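Local coordinates for methionine-binding lipoprotein MetQ (Bacillus subtilis subsp. subtilis, PDB 4GOT) that probably binds methionine and hands it to the membrane permease of the MetNPQ ABC transporter, and is also involved in methionine sulfoxide transport, at residues Q61-P64 with Y65-E69. Sequence-based numbering, arbitrary orientation.
Sequences QHIP and YLEQE. With MSE (selenomethionine), chain B.
His62 is the N-cap of helix 63-72: its ring nitrogen ND1 accepts from Tyr65 N at 3.1 Å, with the donor tilted 24° out of the ring plane. The torsion that places the ring here sets CG between the backbone N and the carbonyl carbon (chi1 40°), which turns ND1 toward the amide of Tyr65. His62 O also accepts from Leu66 N, so side chain and backbone both serve the helix start. The other ring nitrogen, NE2, is hydrogen-bonded to Glu116. The selenium of the bound selenomethionine sits over one face of the imidazole, toward its rim, 3.2 Å from NE2. Tyr65 swings its ring to the same ligand, with CG opposite the backbone N (chi1 -171°). The ligand methyl CE lies 3.4 Å above the centre of the phenol ring. Gln61 OE1 meets the Tyr65 ring at its edge, 3.4 Å from CD1, and also touches Leu66 CA. That oxygen accepts from Asn47. A leucine in place of His62 would probably leave Tyr65 N without its capping acceptor and Glu116 without its imidazole partner. The two aromatic side chains thus form a pocket wall, with the selenium against the imidazole and the methyl against the phenol, and the thioether of methionine probably sits in the same way. The cap ties this wall to the helix start.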
# COMPACT_ATOMS: atom_id res chain seq x y z
N GLN A 61 -2.92 -2.83 3.88
CA GLN A 61 -2.39 -1.53 4.34
C GLN A 61 -1.02 -1.63 4.95
O GLN A 61 -0.55 -2.73 5.21
CB GLN A 61 -3.34 -0.94 5.41
CG GLN A 61 -3.24 -1.61 6.78
CD GLN A 61 -4.46 -1.43 7.64
OE1 GLN A 61 -4.91 -0.30 7.89
NE2 GLN A 61 -5.03 -2.55 8.13
N HIS A 62 -0.44 -0.49 5.29
CA HIS A 62 0.83 -0.46 6.07
C HIS A 62 0.52 0.14 7.46
O HIS A 62 -0.61 0.54 7.73
CB HIS A 62 1.92 0.35 5.35
CG HIS A 62 1.43 1.60 4.66
ND1 HIS A 62 0.96 2.71 5.33
CD2 HIS A 62 1.36 1.90 3.34
CE1 HIS A 62 0.60 3.64 4.46
NE2 HIS A 62 0.79 3.16 3.24
N ILE A 63 1.52 0.16 8.34
CA ILE A 63 1.31 0.60 9.73
C ILE A 63 0.87 2.09 9.79
O ILE A 63 -0.06 2.41 10.53
CB ILE A 63 2.55 0.30 10.64
CG1 ILE A 63 2.73 -1.21 10.89
CG2 ILE A 63 2.51 1.09 11.97
CD1 ILE A 63 4.16 -1.59 11.22
N PRO A 64 1.52 3.00 9.01
CA PRO A 64 1.07 4.40 9.00
C PRO A 64 -0.42 4.53 8.59
O PRO A 64 -1.16 5.31 9.19
CB PRO A 64 2.03 5.06 8.01
CG PRO A 64 3.34 4.31 8.26
CD PRO A 64 2.84 2.87 8.33
N TYR A 65 -0.86 3.72 7.64
CA TYR A 65 -2.25 3.80 7.24
C TYR A 65 -3.15 3.36 8.42
O TYR A 65 -4.16 4.00 8.71
CB TYR A 65 -2.53 2.96 6.01
CG TYR A 65 -3.93 3.20 5.46
CD1 TYR A 65 -4.99 2.46 5.90
CD2 TYR A 65 -4.17 4.20 4.50
CE1 TYR A 65 -6.27 2.70 5.44
CE2 TYR A 65 -5.46 4.44 4.02
CZ TYR A 65 -6.51 3.68 4.51
OH TYR A 65 -7.80 3.85 4.02
N LEU A 66 -2.80 2.23 9.04
CA LEU A 66 -3.54 1.68 10.19
C LEU A 66 -3.62 2.69 11.34
O LEU A 66 -4.70 2.93 11.89
CB LEU A 66 -2.91 0.35 10.68
CG LEU A 66 -3.64 -0.27 11.91
CD1 LEU A 66 -5.13 -0.60 11.62
CD2 LEU A 66 -2.87 -1.48 12.42
N GLU A 67 -2.48 3.32 11.66
CA GLU A 67 -2.44 4.35 12.71
C GLU A 67 -3.35 5.54 12.47
O GLU A 67 -4.13 5.93 13.37
CB GLU A 67 -1.01 4.83 12.93
CG GLU A 67 -0.22 3.77 13.65
CD GLU A 67 1.18 4.21 13.93
OE1 GLU A 67 1.53 5.37 13.59
OE2 GLU A 67 1.92 3.38 14.48
N GLN A 68 -3.27 6.09 11.27
CA GLN A 68 -4.21 7.14 10.85
C GLN A 68 -5.67 6.72 10.98
O GLN A 68 -6.52 7.51 11.40
CB GLN A 68 -3.96 7.56 9.37
CG GLN A 68 -4.90 8.66 8.86
CD GLN A 68 -4.72 10.01 9.57
OE1 GLN A 68 -3.65 10.31 10.09
NE2 GLN A 68 -5.76 10.83 9.57
N GLU A 69 -5.98 5.50 10.53
CA GLU A 69 -7.38 5.01 10.58
C GLU A 69 -7.91 4.94 12.00
O GLU A 69 -9.07 5.30 12.28
CB GLU A 69 -7.48 3.66 9.95
CG GLU A 69 -7.29 3.74 8.44
CD GLU A 69 -8.62 3.89 7.71
OE1 GLU A 69 -9.37 2.88 7.72
OE2 GLU A 69 -8.87 4.99 7.13
N MSE B . -0.74 -1.64 -1.01
CA MSE B . -0.61 -0.16 -0.82
C MSE B . 0.88 0.32 -0.81
O MSE B . 1.64 -0.26 -0.08
OXT MSE B . 1.35 1.30 -1.44
CB MSE B . -1.26 0.22 0.52
CG MSE B . -1.49 1.68 0.73
SE MSE B . -2.14 2.10 2.56
CE MSE B . -4.12 1.48 2.31